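Side-chain contacts in 1-carboxybiuret hydrolase subunit AtzE (Pseudomonas sp., PDB 6C62), which hydrolyses 1-carboxybiuret to urea-1,3-dicarboxylate and ammonia, a step in bacterial degradation of the herbicide atrazine: residues D214-L219 with L439-G444; L281-S286 with I366-A371; I426-I431 with K445-T450. One frame throughout, in Å; residues are numbered along the deposited sequence.

Contact 1 (D214-L219 with L439-G444); sequences DSVEGL and LCLRAG
A flat group in this interface is the peptide carbonyl of Leu441: Val216 CG2 comes from beside its oxygen end, not over the face of the peptide group, and lies 3.9 Å from Leu441 O, a van der Waals approach of a methyl to a backbone oxygen. The same methyl lies 3.9 Å from Leu441 CD2, and that CD2 also packs against Leu219, 4.0 Å from its CB. One branch of Leu441 is thus shared by two side chains a helical turn apart, each crossing it at a slant. Val216 owes its reach to a chi1 of 75°, which tucks CG1 between the backbone N and the carbonyl carbon and leaves CG2 anti to N. Gly444 has no side chain to hold the backbones apart, and its CA comes within 6.5 Å of the CA of Val216. Helices 216-226 and 437-449 here lie side by side on the large mixed sheet of the amidase fold: Val216 and Leu219 also rest on Trp185, and Leu441 on Val412, in neighbouring strands. Helix 216-226 starts at this spot, with Ser215 as its N-cap. Ser215 OG accepts from Gly218 N at 3.1 Å, with an N-H...O angle of 153°, and donates to Asp214 OD1 at 2.9 Å, meeting it from above the carboxylate plane by 36°. Thr3 OG1 is a second partner of Asp214 OD1. Gln448, one turn beyond Gly444, ties the same helix start to helix 437-449 through hydrogen bonds to Val216 N and Glu217 OE1.

Contact 2 (L281-S286 with I366-A371); sequences LTLGAS and ILIAPA
Ile368, Leu283 and Ala285 make this contact, and Ile368 gives up the most surface, about 50 Å². It reaches across with a single atom: its CD1 sits 4.0 Å from Leu283 CD1 and likewise 4.0 Å from Ala285 CB. The two partners are themselves 6.2 Å apart, Leu283 CD1 to Ala285 CB, and subtend an angle of about 100° at the isoleucine methyl, so CD1 is cradled between them. The Ile368 chain is extended beyond its first branch, chi2 170°, which carries CD1 well clear of the strand backbone. Leu283 slants across the isoleucine rather than meeting it end to end. All three residues are buried and wholly apolar at their points of contact, and no hydrogen bond links the segments; the contact between them is van der Waals packing of buried apolar groups.

What lets Leu283 and Ala285 face the same methyl is the turn between them. Gly284 leaves helical geometry with a phi of 68° and closes helix 270-283 in a Schellman motif; one of its bonds runs from Gly284 N to Leu281 O at 3.3 Å. The chain leaves its helical course there, and Ala285 CB is presented to the sheet beside Leu283.

Strand 257-260, helix 270-283 and strand 288-289 form a beta-alpha-beta crossover whose two strands run parallel, and Ala285 lies on its return leg, also touching Ile257 and Val259. Strand 366-370 is bonded to strand 257-260 through Ile366 and Ile368, and to strand 426-432 on its other side. Leu283 packs further on Val446 and Leu447 of helix 437-449, which runs beside helix 270-283 over the sheet.

Contact 3 (I426-I431 with K445-T450); sequences IGVQLI and KVLQDT
Strand 426-431 and helical residues 445-449 stand one layer apart, their nearest CA atoms, Val428 and Leu447, separated by 10.3 Å. This is the strand-then-helix unit near the C-terminus of the alpha/beta amidase fold: after strand 426-432 the chain turns back as helix 437-449, which covers the strand it has just left. Leu447 bridges the layers with one methyl. Its CD1 meets Leu430 CD1 tip to tip at 4.0 Å, and approaches Val428 CG1, again end on, at 4.1 Å. The valine share is less certain, since Val428 is deposited in two conformers. Leu430 and Val428 are two residues apart and therefore project from the same face of the strand, so that Leu447 CD1 can lie over both. CG of Leu447 is anti to the carbonyl carbon, chi1 -65°, with an extended chi2, a shape that carries CD1 out from the helix toward the strand.

The Leu447 side chain is also flanked by Ala414 of the adjoining strand, making it part of the apolar layer between sheet and helices. Gln429, between the two contacting strand residues, projects to the other face, where its amide hydrogen-bonds to Arg176 and to the carbonyls of Pro370 and Leu400.

On the side of the helix turned from the strand, Lys445 and Asp449, one turn apart, form a salt bridge: Lys445 NZ lies 2.8 Å from Asp449 OD1 and meets the syn lone pair of that oxygen, while the bond to OD2 is weak. At the C-terminal turn Thr450 OG1 donates to Leu447 O at 3.2 Å, with a C=O...O angle of 114° and the hydroxyl 43° above the carbonyl plane.

Overall arrangement
All three contacts join helices to one another or to the large mixed sheet on the same side of the chain's centre. Contacts 1 and 3 share helix 437-449 and have centres about 8 Å apart; for contacts 2 and 3, which use the neighbouring strands 366-370 and 426-432, the centres are about 9 Å apart, and for contacts 1 and 2 about 15 Å. Along the chain contact 2 falls wholly between the two segments of contact 1 and closes before contact 3 opens, whereas the segments of contacts 1 and 3 alternate. The C-terminal helix thus sits between helices 216-226 and 270-283, tying sequence-distant parts of the amidase fold into one layer away from the probable catalytic residues.

Contact 1 (D214-L219 with L439-G444)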
# COMPACT_ATOMS: atom_id res chain seq x y z
N ASP A 214 31.48 0.47 -16.20
CA ASP A 214 32.90 0.18 -16.18
C ASP A 214 33.72 1.08 -15.26
O ASP A 214 34.94 0.92 -15.14
CB ASP A 214 33.45 0.24 -17.60
CG ASP A 214 33.49 1.67 -18.16
OD1 ASP A 214 32.99 2.68 -17.55
OD2 ASP A 214 34.00 1.77 -19.28
N SER A 215 33.06 2.03 -14.61
CA SER A 215 33.73 3.00 -13.77
C SER A 215 32.68 3.71 -12.94
O SER A 215 31.49 3.72 -13.32
CB SER A 215 34.47 4.05 -14.59
OG SER A 215 33.55 4.68 -15.46
N VAL A 216 33.11 4.32 -11.84
CA VAL A 216 32.17 5.08 -11.04
C VAL A 216 31.64 6.35 -11.75
O VAL A 216 30.48 6.75 -11.56
CB VAL A 216 32.72 5.30 -9.59
CG1 VAL A 216 33.79 6.35 -9.58
CG2 VAL A 216 31.54 5.69 -8.67
N GLU A 217 32.45 6.96 -12.62
CA GLU A 217 32.02 8.08 -13.45
C GLU A 217 30.91 7.64 -14.37
O GLU A 217 29.97 8.38 -14.57
CB GLU A 217 33.16 8.64 -14.34
CG GLU A 217 34.26 9.36 -13.61
CD GLU A 217 35.37 8.43 -13.07
OE1 GLU A 217 35.25 7.16 -13.08
OE2 GLU A 217 36.40 8.98 -12.61
N GLY A 218 31.04 6.42 -14.94
CA GLY A 218 29.97 5.82 -15.76
C GLY A 218 28.65 5.76 -15.03
O GLY A 218 27.62 6.10 -15.59
N LEU A 219 28.67 5.30 -13.75
CA LEU A 219 27.47 5.29 -12.95
C LEU A 219 26.89 6.68 -12.82
O LEU A 219 25.67 6.87 -13.07
CB LEU A 219 27.72 4.72 -11.57
CG LEU A 219 28.11 3.29 -11.40
CD1 LEU A 219 28.25 3.05 -9.91
CD2 LEU A 219 27.16 2.29 -12.03
N LEU A 439 26.39 10.65 -1.96
CA LEU A 439 27.35 10.15 -0.94
C LEU A 439 27.92 8.80 -1.30
O LEU A 439 29.11 8.55 -1.15
CB LEU A 439 26.74 10.07 0.47
CG LEU A 439 26.27 11.42 1.05
CD1 LEU A 439 25.79 11.27 2.49
CD2 LEU A 439 27.45 12.38 1.05
N CYS A 440 27.06 7.87 -1.72
CA CYS A 440 27.52 6.54 -2.16
C CYS A 440 28.55 6.71 -3.29
O CYS A 440 29.59 6.02 -3.33
CB CYS A 440 26.38 5.72 -2.76
SG CYS A 440 24.93 5.50 -1.76
N LEU A 441 28.23 7.59 -4.23
CA LEU A 441 29.09 7.80 -5.40
C LEU A 441 30.40 8.46 -5.03
O LEU A 441 31.47 8.07 -5.56
CB LEU A 441 28.35 8.55 -6.50
CG LEU A 441 27.21 7.76 -7.16
CD1 LEU A 441 26.16 8.71 -7.79
CD2 LEU A 441 27.81 6.82 -8.19
N ARG A 442 30.35 9.46 -4.13
CA ARG A 442 31.58 10.07 -3.58
C ARG A 442 32.49 9.05 -2.91
O ARG A 442 33.72 9.09 -3.08
CB ARG A 442 31.23 11.22 -2.61
CG ARG A 442 30.82 12.47 -3.34
CD ARG A 442 30.18 13.48 -2.42
NE ARG A 442 30.98 13.83 -1.25
CZ ARG A 442 30.53 14.56 -0.20
NH1 ARG A 442 29.29 14.98 -0.12
NH2 ARG A 442 31.29 14.84 0.82
N ALA A 443 31.92 8.14 -2.13
CA ALA A 443 32.70 7.10 -1.49
C ALA A 443 33.29 6.14 -2.52
O ALA A 443 34.45 5.70 -2.42
CB ALA A 443 31.86 6.33 -0.47
N GLY A 444 32.50 5.81 -3.54
CA GLY A 444 33.01 5.00 -4.61
C GLY A 444 34.22 5.58 -5.31
O GLY A 444 35.18 4.85 -5.64

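Contact 2 (L281-S286 with I366-A371)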
# COMPACT_ATOMS: atom_id res chain seq x y z
N LEU A 281 39.20 0.42 5.83
CA LEU A 281 40.52 1.08 6.02
C LEU A 281 40.71 2.26 5.08
O LEU A 281 41.07 3.36 5.52
CB LEU A 281 41.67 0.08 5.83
CG LEU A 281 43.13 0.51 6.08
CD1 LEU A 281 43.29 1.33 7.36
CD2 LEU A 281 44.00 -0.74 6.09
N THR A 282 40.42 2.06 3.80
CA THR A 282 40.57 3.13 2.82
C THR A 282 39.65 4.30 3.09
O THR A 282 40.04 5.44 2.89
CB THR A 282 40.24 2.62 1.41
OG1 THR A 282 40.91 1.38 1.21
CG2 THR A 282 40.64 3.65 0.35
N LEU A 283 38.41 4.02 3.53
CA LEU A 283 37.42 5.05 3.83
C LEU A 283 37.47 5.61 5.25
O LEU A 283 36.66 6.46 5.58
CB LEU A 283 35.98 4.53 3.55
CG LEU A 283 35.76 4.18 2.06
CD1 LEU A 283 34.46 3.44 1.87
CD2 LEU A 283 35.74 5.41 1.18
N GLY A 284 38.39 5.13 6.08
CA GLY A 284 38.49 5.59 7.47
C GLY A 284 37.33 5.20 8.36
O GLY A 284 37.01 5.89 9.30
N ALA A 285 36.69 4.07 8.06
CA ALA A 285 35.60 3.56 8.88
C ALA A 285 36.16 2.56 9.83
O ALA A 285 36.80 1.61 9.40
CB ALA A 285 34.55 2.87 8.03
N SER A 286 35.93 2.76 11.12
CA SER A 286 36.42 1.79 12.14
C SER A 286 35.36 1.27 13.08
O SER A 286 35.50 0.15 13.57
CB SER A 286 37.55 2.38 12.96
OG SER A 286 37.20 3.69 13.36
N ILE A 366 27.47 6.99 5.64
CA ILE A 366 27.67 5.81 4.79
C ILE A 366 27.91 4.58 5.68
O ILE A 366 28.62 4.69 6.70
CB ILE A 366 28.85 6.03 3.84
CG1 ILE A 366 28.55 7.10 2.83
CG2 ILE A 366 29.17 4.79 3.03
CD1 ILE A 366 29.76 7.90 2.53
N LEU A 367 27.32 3.45 5.30
CA LEU A 367 27.57 2.17 5.97
C LEU A 367 28.06 1.17 4.95
O LEU A 367 27.57 1.17 3.81
CB LEU A 367 26.33 1.66 6.70
CG LEU A 367 25.85 2.62 7.83
CD1 LEU A 367 24.47 2.27 8.32
CD2 LEU A 367 26.82 2.56 9.01
N ILE A 368 29.01 0.32 5.35
CA ILE A 368 29.66 -0.61 4.45
C ILE A 368 29.31 -2.06 4.78
O ILE A 368 29.38 -2.51 5.93
CB ILE A 368 31.19 -0.50 4.59
CG1 ILE A 368 31.63 0.93 4.38
CG2 ILE A 368 31.86 -1.40 3.56
CD1 ILE A 368 33.10 1.07 4.75
N ALA A 369 29.00 -2.82 3.76
CA ALA A 369 28.77 -4.25 3.87
C ALA A 369 29.26 -4.96 2.63
O ALA A 369 29.49 -4.34 1.61
CB ALA A 369 27.27 -4.49 4.04
N PRO A 370 29.40 -6.29 2.70
CA PRO A 370 29.71 -6.99 1.47
C PRO A 370 28.47 -7.10 0.61
O PRO A 370 27.35 -7.03 1.12
CB PRO A 370 30.20 -8.38 1.94
CG PRO A 370 30.09 -8.40 3.45
CD PRO A 370 29.23 -7.22 3.84
N ALA A 371 28.68 -7.22 -0.69
CA ALA A 371 27.57 -7.40 -1.63
C ALA A 371 27.05 -8.82 -1.73
O ALA A 371 25.84 -9.04 -1.96
CB ALA A 371 28.00 -6.91 -3.00

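Contact 3 (I426-I431 with K445-T450)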
# COMPACT_ATOMS: atom_id res chain seq x y z
N ILE A 426 34.81 -9.67 -5.70
CA ILE A 426 33.68 -9.58 -4.80
C ILE A 426 33.41 -8.12 -4.53
O ILE A 426 34.32 -7.31 -4.47
CB ILE A 426 33.90 -10.45 -3.54
CG1 ILE A 426 32.58 -10.81 -2.90
CG2 ILE A 426 34.81 -9.74 -2.57
CD1 ILE A 426 32.70 -11.92 -1.87
N GLY A 427 32.14 -7.75 -4.46
CA GLY A 427 31.77 -6.36 -4.35
C GLY A 427 31.55 -5.91 -2.92
O GLY A 427 31.27 -6.75 -2.02
N VAL A 428 31.65 -4.59 -2.73
CA VAL A 428 31.29 -3.98 -1.47
C VAL A 428 30.11 -3.03 -1.68
O VAL A 428 30.13 -2.21 -2.61
CB VAL A 428 32.52 -3.23 -0.88
CG1 VAL A 428 32.89 -2.01 -1.67
CG2 VAL A 428 32.23 -2.77 0.52
N GLN A 429 29.11 -3.11 -0.79
CA GLN A 429 27.99 -2.16 -0.78
C GLN A 429 28.38 -0.91 0.02
O GLN A 429 28.81 -1.02 1.19
CB GLN A 429 26.76 -2.78 -0.11
CG GLN A 429 26.19 -4.02 -0.77
CD GLN A 429 24.87 -4.46 -0.15
OE1 GLN A 429 23.81 -3.95 -0.54
NE2 GLN A 429 24.91 -5.43 0.78
N LEU A 430 28.23 0.24 -0.61
CA LEU A 430 28.34 1.55 0.05
C LEU A 430 26.92 2.11 0.13
O LEU A 430 26.31 2.46 -0.89
CB LEU A 430 29.26 2.44 -0.76
CG LEU A 430 30.65 1.84 -1.10
CD1 LEU A 430 31.36 2.69 -2.11
CD2 LEU A 430 31.48 1.70 0.14
N ILE A 431 26.36 2.10 1.33
CA ILE A 431 24.92 2.30 1.56
C ILE A 431 24.77 3.66 2.20
O ILE A 431 25.48 3.97 3.17
CB ILE A 431 24.34 1.26 2.53
CG1 ILE A 431 24.72 -0.15 2.10
CG2 ILE A 431 22.84 1.35 2.64
CD1 ILE A 431 24.64 -1.21 3.17
N LYS A 445 34.17 6.88 -5.56
CA LYS A 445 35.23 7.59 -6.24
C LYS A 445 36.56 7.54 -5.41
O LYS A 445 37.64 7.33 -5.99
CB LYS A 445 34.82 9.03 -6.49
CG LYS A 445 35.85 9.87 -7.24
CD LYS A 445 36.24 9.19 -8.55
CE LYS A 445 36.71 10.21 -9.59
NZ LYS A 445 38.01 10.79 -9.16
N VAL A 446 36.48 7.67 -4.10
CA VAL A 446 37.65 7.48 -3.24
C VAL A 446 38.20 6.06 -3.36
O VAL A 446 39.42 5.89 -3.51
CB VAL A 446 37.36 7.80 -1.76
CG1 VAL A 446 38.55 7.38 -0.84
CG2 VAL A 446 37.05 9.28 -1.61
N LEU A 447 37.32 5.04 -3.38
CA LEU A 447 37.83 3.70 -3.56
C LEU A 447 38.51 3.53 -4.92
O LEU A 447 39.53 2.83 -5.02
CB LEU A 447 36.77 2.62 -3.34
CG LEU A 447 36.20 2.48 -1.93
CD1 LEU A 447 35.12 1.39 -1.89
CD2 LEU A 447 37.25 2.19 -0.85
N GLN A 448 37.93 4.12 -5.96
CA GLN A 448 38.49 4.04 -7.28
C GLN A 448 39.85 4.74 -7.40
O GLN A 448 40.78 4.18 -7.99
CB GLN A 448 37.53 4.63 -8.34
CG GLN A 448 37.93 4.25 -9.77
CD GLN A 448 36.94 4.76 -10.78
OE1 GLN A 448 36.01 4.08 -11.17
NE2 GLN A 448 37.13 6.00 -11.17
N ASP A 449 39.95 5.92 -6.82
CA ASP A 449 41.21 6.72 -6.87
C ASP A 449 42.39 6.02 -6.21
O ASP A 449 43.49 6.13 -6.69
CB ASP A 449 41.03 8.08 -6.20
CG ASP A 449 40.17 9.06 -7.03
OD1 ASP A 449 39.80 8.81 -8.23
OD2 ASP A 449 39.83 10.12 -6.46
N THR A 450 42.16 5.30 -5.12
CA THR A 450 43.21 4.60 -4.43
C THR A 450 43.50 3.25 -5.06
O THR A 450 44.41 2.59 -4.64
CB THR A 450 42.87 4.39 -2.96
OG1 THR A 450 41.76 3.48 -2.85
CG2 THR A 450 42.54 5.75 -2.29